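Local coordinates for replicase polyprotein 1a (Avian infectious bronchitis virus, PDB 3LD1) that is of unsettled function; it is a fragment of nsp2, a non-structural protein probably cut from the viral replicase polyprotein, at residues 17-30 against 128-140. The protein carries 3 engineered substitutions. Numbering follows the deposited sequence.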
loop_
_atom_site.group_PDB
_atom_site.type_symbol
_atom_site.label_atom_id
_atom_site.label_comp_id
_atom_site.label_asym_id
_atom_site.label_seq_id
_atom_site.Cartn_x
_atom_site.Cartn_y
_atom_site.Cartn_z
ATOM N N ASP A 17 14.611 7.084 -20.786
ATOM C CA ASP A 17 14.654 5.721 -20.288
ATOM C C ASP A 17 15.925 4.982 -20.709
ATOM O O ASP A 17 16.579 4.270 -19.880
ATOM C CB ASP A 17 13.437 4.896 -20.826
ATOM C CG ASP A 17 12.142 5.134 -20.045
ATOM O OD1 ASP A 17 11.083 4.797 -20.599
ATOM O OD2 ASP A 17 12.192 5.597 -18.878
ATOM N N ALA A 18 16.283 5.122 -21.989
ATOM C CA ALA A 18 17.480 4.371 -22.407
ATOM C C ALA A 18 18.686 4.915 -21.681
ATOM O O ALA A 18 19.514 4.134 -21.245
ATOM C CB ALA A 18 17.699 4.416 -23.857
ATOM N N LEU A 19 18.807 6.248 -21.591
ATOM C CA LEU A 19 19.924 6.867 -20.840
ATOM C C LEU A 19 19.873 6.280 -19.432
ATOM O O LEU A 19 20.748 5.531 -19.051
ATOM C CB LEU A 19 19.769 8.366 -20.767
ATOM C CG LEU A 19 20.714 9.162 -19.849
ATOM C CD1 LEU A 19 22.189 8.884 -20.173
ATOM C CD2 LEU A 19 20.379 10.675 -19.960
ATOM N N PHE A 20 18.812 6.537 -18.674
ATOM C CA PHE A 20 18.764 6.001 -17.306
ATOM C C PHE A 20 19.085 4.479 -17.178
ATOM O O PHE A 20 19.637 4.007 -16.180
ATOM C CB PHE A 20 17.404 6.281 -16.613
ATOM C CG PHE A 20 17.373 5.830 -15.134
ATOM C CD1 PHE A 20 18.069 6.556 -14.156
ATOM C CD2 PHE A 20 16.682 4.663 -14.755
ATOM C CE1 PHE A 20 18.036 6.119 -12.802
ATOM C CE2 PHE A 20 16.604 4.229 -13.418
ATOM C CZ PHE A 20 17.296 4.917 -12.433
ATOM N N PHE A 21 18.729 3.697 -18.180
ATOM C CA PHE A 21 18.923 2.275 -18.035
ATOM C C PHE A 21 20.373 1.776 -18.120
ATOM O O PHE A 21 20.620 0.555 -18.192
ATOM C CB PHE A 21 18.070 1.606 -19.074
ATOM C CG PHE A 21 16.640 1.591 -18.721
ATOM C CD1 PHE A 21 16.246 1.749 -17.378
ATOM C CD2 PHE A 21 15.658 1.337 -19.709
ATOM C CE1 PHE A 21 14.868 1.714 -17.048
ATOM C CE2 PHE A 21 14.276 1.320 -19.385
ATOM C CZ PHE A 21 13.893 1.507 -18.072
ATOM N N TYR A 22 21.334 2.703 -18.141
ATOM C CA TYR A 22 22.748 2.342 -18.014
ATOM C C TYR A 22 23.129 2.193 -16.567
ATOM O O TYR A 22 24.238 1.751 -16.284
ATOM C CB TYR A 22 23.647 3.409 -18.626
ATOM C CG TYR A 22 23.809 3.265 -20.098
ATOM C CD1 TYR A 22 25.057 2.839 -20.647
ATOM C CD2 TYR A 22 22.740 3.587 -20.985
ATOM C CE1 TYR A 22 25.219 2.691 -22.093
ATOM C CE2 TYR A 22 22.903 3.456 -22.397
ATOM C CZ TYR A 22 24.158 2.981 -22.909
ATOM O OH TYR A 22 24.344 2.823 -24.203
ATOM N N THR A 23 22.215 2.571 -15.660
ATOM C CA THR A 23 22.478 2.637 -14.224
ATOM C C THR A 23 23.009 1.299 -13.689
ATOM O O THR A 23 22.677 0.211 -14.235
ATOM C CB THR A 23 21.222 3.018 -13.426
ATOM O OG1 THR A 23 21.605 3.314 -12.074
ATOM C CG2 THR A 23 20.211 1.868 -13.443
ATOM N N SER A 24 23.877 1.401 -12.675
ATOM C CA SER A 24 24.544 0.219 -12.141
ATOM C C SER A 24 23.763 -0.119 -10.887
ATOM O O SER A 24 23.886 -1.220 -10.319
ATOM C CB SER A 24 26.072 0.468 -11.841
ATOM O OG SER A 24 26.343 1.719 -11.197
ATOM N N HIS A 25 22.927 0.829 -10.471
ATOM C CA HIS A 25 22.268 0.697 -9.220
ATOM C C HIS A 25 21.537 -0.610 -9.166
ATOM O O HIS A 25 20.946 -0.994 -10.163
ATOM C CB HIS A 25 21.349 1.829 -8.959
ATOM C CG HIS A 25 20.982 1.939 -7.523
ATOM N ND1 HIS A 25 20.092 1.071 -6.917
ATOM C CD2 HIS A 25 21.431 2.769 -6.554
ATOM C CE1 HIS A 25 19.977 1.393 -5.644
ATOM N NE2 HIS A 25 20.771 2.424 -5.402
ATOM N N ASN A 26 21.668 -1.330 -8.042
ATOM C CA ASN A 26 20.934 -2.592 -7.795
ATOM C C ASN A 26 19.738 -2.324 -6.857
ATOM O O ASN A 26 19.902 -2.261 -5.623
ATOM C CB ASN A 26 21.856 -3.739 -7.270
ATOM C CG ASN A 26 21.063 -5.019 -6.836
ATOM O OD1 ASN A 26 19.816 -5.029 -6.698
ATOM N ND2 ASN A 26 21.803 -6.104 -6.609
ATOM N N PRO A 27 18.531 -2.181 -7.432
ATOM C CA PRO A 27 17.329 -1.688 -6.659
ATOM C C PRO A 27 16.729 -2.731 -5.670
ATOM O O PRO A 27 16.420 -3.857 -6.045
ATOM C CB PRO A 27 16.306 -1.342 -7.766
ATOM C CG PRO A 27 16.637 -2.370 -8.890
ATOM C CD PRO A 27 18.197 -2.535 -8.826
ATOM N N LYS A 28 16.552 -2.298 -4.423
ATOM C CA LYS A 28 16.145 -3.161 -3.332
ATOM C C LYS A 28 14.742 -3.749 -3.660
ATOM O O LYS A 28 14.546 -4.989 -3.541
ATOM C CB LYS A 28 16.235 -2.353 -1.988
ATOM C CG LYS A 28 15.402 -2.828 -0.658
ATOM C CD LYS A 28 15.449 -4.414 -0.341
ATOM C CE LYS A 28 15.831 -4.745 1.128
ATOM N NZ LYS A 28 15.105 -3.883 2.143
ATOM N N ASP A 29 13.802 -2.868 -4.076
ATOM C CA ASP A 29 12.398 -3.238 -4.445
ATOM C C ASP A 29 11.855 -2.054 -5.227
ATOM O O ASP A 29 12.645 -1.185 -5.621
ATOM C CB ASP A 29 11.518 -3.434 -3.195
ATOM C CG ASP A 29 11.725 -2.321 -2.201
ATOM O OD1 ASP A 29 11.656 -1.123 -2.640
ATOM O OD2 ASP A 29 12.056 -2.637 -1.012
ATOM N N TYR A 30 10.529 -1.975 -5.381
ATOM C CA TYR A 30 9.909 -0.913 -6.169
ATOM C C TYR A 30 10.039 0.439 -5.493
ATOM O O TYR A 30 10.199 1.478 -6.154
ATOM C CB TYR A 30 8.438 -1.212 -6.449
ATOM C CG TYR A 30 7.859 -0.272 -7.468
ATOM C CD1 TYR A 30 7.277 0.929 -7.089
ATOM C CD2 TYR A 30 7.971 -0.534 -8.835
ATOM C CE1 TYR A 30 6.763 1.842 -8.043
ATOM C CE2 TYR A 30 7.477 0.388 -9.805
ATOM C CZ TYR A 30 6.888 1.558 -9.397
ATOM O OH TYR A 30 6.411 2.426 -10.330
ATOM N N PRO A 128 14.851 -9.733 -12.403
ATOM C CA PRO A 128 14.010 -9.015 -11.438
ATOM C C PRO A 128 14.319 -7.554 -11.363
ATOM O O PRO A 128 13.431 -6.730 -11.259
ATOM C CB PRO A 128 14.270 -9.751 -10.136
ATOM C CG PRO A 128 14.538 -11.156 -10.640
ATOM C CD PRO A 128 15.522 -10.861 -11.742
ATOM N N THR A 129 15.558 -7.216 -11.548
ATOM C CA THR A 129 15.998 -5.838 -11.454
ATOM C C THR A 129 15.577 -5.035 -12.710
ATOM O O THR A 129 15.201 -3.816 -12.668
ATOM C CB THR A 129 17.550 -5.927 -11.284
ATOM O OG1 THR A 129 17.827 -6.440 -9.973
ATOM C CG2 THR A 129 18.321 -4.607 -11.538
ATOM N N GLU A 130 15.646 -5.699 -13.847
ATOM C CA GLU A 130 15.382 -4.962 -15.022
ATOM C C GLU A 130 13.859 -4.725 -15.071
ATOM O O GLU A 130 13.424 -3.657 -15.467
ATOM C CB GLU A 130 15.892 -5.715 -16.238
ATOM C CG GLU A 130 17.412 -5.677 -16.483
ATOM C CD GLU A 130 17.821 -6.749 -17.493
ATOM O OE1 GLU A 130 17.189 -7.854 -17.521
ATOM O OE2 GLU A 130 18.770 -6.494 -18.273
ATOM N N ILE A 131 13.081 -5.714 -14.646
ATOM C CA ILE A 131 11.673 -5.581 -14.472
ATOM C C ILE A 131 11.334 -4.402 -13.601
ATOM O O ILE A 131 10.607 -3.470 -14.011
ATOM C CB ILE A 131 11.049 -6.863 -13.884
ATOM C CG1 ILE A 131 11.330 -8.047 -14.849
ATOM C CG2 ILE A 131 9.582 -6.617 -13.611
ATOM C CD1 ILE A 131 10.253 -9.013 -14.943
ATOM N N LEU A 132 11.906 -4.362 -12.408
ATOM C CA LEU A 132 11.625 -3.180 -11.582
ATOM C C LEU A 132 11.928 -1.869 -12.315
ATOM O O LEU A 132 11.228 -0.937 -12.109
ATOM C CB LEU A 132 12.267 -3.252 -10.207
ATOM C CG LEU A 132 11.724 -3.923 -8.915
ATOM C CD1 LEU A 132 10.278 -4.598 -8.857
ATOM C CD2 LEU A 132 12.832 -4.902 -8.414
ATOM N N TRP A 133 12.928 -1.773 -13.170
ATOM C CA TRP A 133 13.203 -0.473 -13.816
ATOM C C TRP A 133 12.125 -0.162 -14.888
ATOM O O TRP A 133 11.643 0.999 -15.051
ATOM C CB TRP A 133 14.627 -0.364 -14.421
ATOM C CG TRP A 133 15.870 -0.435 -13.428
ATOM C CD1 TRP A 133 16.902 -1.322 -13.507
ATOM C CD2 TRP A 133 16.193 0.418 -12.290
ATOM N NE1 TRP A 133 17.800 -1.129 -12.490
ATOM C CE2 TRP A 133 17.416 -0.052 -11.750
ATOM C CE3 TRP A 133 15.559 1.506 -11.669
ATOM C CZ2 TRP A 133 18.021 0.516 -10.632
ATOM C CZ3 TRP A 133 16.177 2.097 -10.589
ATOM C CH2 TRP A 133 17.401 1.587 -10.060
ATOM N N LEU A 134 11.713 -1.208 -15.593
ATOM C CA LEU A 134 10.597 -1.098 -16.557
ATOM C C LEU A 134 9.374 -0.473 -15.846
ATOM O O LEU A 134 8.681 0.413 -16.400
ATOM C CB LEU A 134 10.262 -2.453 -17.205
ATOM C CG LEU A 134 11.432 -3.000 -18.062
ATOM C CD1 LEU A 134 11.143 -4.348 -18.661
ATOM C CD2 LEU A 134 11.897 -2.042 -19.185
ATOM N N GLN A 135 9.196 -0.895 -14.595
ATOM C CA GLN A 135 8.042 -0.514 -13.834
ATOM C C GLN A 135 8.189 0.911 -13.371
ATOM O O GLN A 135 7.239 1.482 -12.843
ATOM C CB GLN A 135 7.750 -1.498 -12.699
ATOM C CG GLN A 135 7.294 -2.848 -13.215
ATOM C CD GLN A 135 7.477 -3.943 -12.168
ATOM O OE1 GLN A 135 8.314 -3.771 -11.304
ATOM N NE2 GLN A 135 6.688 -5.068 -12.225
ATOM N N VAL A 136 9.340 1.515 -13.625
ATOM C CA VAL A 136 9.477 2.956 -13.338
ATOM C C VAL A 136 9.899 3.726 -14.566
ATOM O O VAL A 136 10.257 4.892 -14.470
ATOM C CB VAL A 136 10.454 3.269 -12.105
ATOM C CG1 VAL A 136 9.821 2.820 -10.812
ATOM C CG2 VAL A 136 11.767 2.546 -12.252
ATOM N N ALA A 137 9.823 3.083 -15.727
ATOM C CA ALA A 137 10.145 3.747 -16.961
ATOM C C ALA A 137 9.317 5.012 -17.104
ATOM O O ALA A 137 8.205 4.997 -16.688
ATOM C CB ALA A 137 9.898 2.813 -18.104
ATOM N N ALA A 138 9.867 6.112 -17.630
ATOM C CA ALA A 138 9.057 7.241 -18.161
ATOM C C ALA A 138 8.062 6.867 -19.290
ATOM O O ALA A 138 6.989 7.489 -19.399
ATOM C CB ALA A 138 9.968 8.421 -18.631
ATOM N N LYS A 139 8.404 5.963 -20.192
ATOM C CA LYS A 139 7.472 5.788 -21.290
ATOM C C LYS A 139 6.243 5.061 -20.816
ATOM O O LYS A 139 6.252 3.887 -20.325
ATOM C CB LYS A 139 8.041 5.135 -22.571
ATOM C CG LYS A 139 7.397 5.751 -23.883
ATOM C CD LYS A 139 7.408 4.855 -25.066
ATOM C CE LYS A 139 6.846 5.509 -26.355
ATOM N NZ LYS A 139 7.097 7.019 -26.242
ATOM N N ILE A 140 5.168 5.787 -20.956
ATOM C CA ILE A 140 3.971 5.371 -20.295
ATOM C C ILE A 140 3.611 3.944 -20.690
ATOM O O ILE A 140 3.342 3.052 -19.846
ATOM C CB ILE A 140 2.898 6.337 -20.654
ATOM C CG1 ILE A 140 3.141 7.658 -19.913
ATOM C CG2 ILE A 140 1.552 5.759 -20.366
ATOM C CD1 ILE A 140 2.402 8.842 -20.515
#
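The indole of Trp133 is gripped on both faces by residues 17-30: Pro27 CG lies over one, 3.5 Å above the ring plane, and Thr23 CG2 over the other, both off-centre, toward the rim. Phe20 comes to the Thr23 side edge first, a T-shaped stack with planes at 81° and its CE2 3.4 Å from Trp133 CE3. His25 C lies at the indole edge, near the plane. The connection between helices 13-20 and 30-46, which begins with a type I turn from Phe20 to Thr23 followed by the Thr23 ST turn, curves along one side of helix 128-134. Tryptophan suits its place because the large flat indole can be packed on both faces and at its edge at once; proline and threonine supply compact aliphatic CH groups for CH-pi contacts. Phe21 runs antiparallel to the tryptophan side chain, its CE1 3.4 Å from Trp133 CB. At the far end of the loop, Tyr30 OH donates to Gln135 O at 2.8 Å from above the carbonyl plane, while Val136 CG1 packs against Tyr30 CZ. On helix 13-20, Asp17 accepts two successive backbone N-H groups between the Leu134-Ala137 turn and helix 140-162; its OD2 also salt-bridges Arg37, probably helping offset the buried charge. Ala138 N meets the syn lone pair of Asp17 OD2 at 2.7 Å, and Lys139 N reaches Asp17 OD1 at 2.9 Å, 24° out of the carboxylate plane.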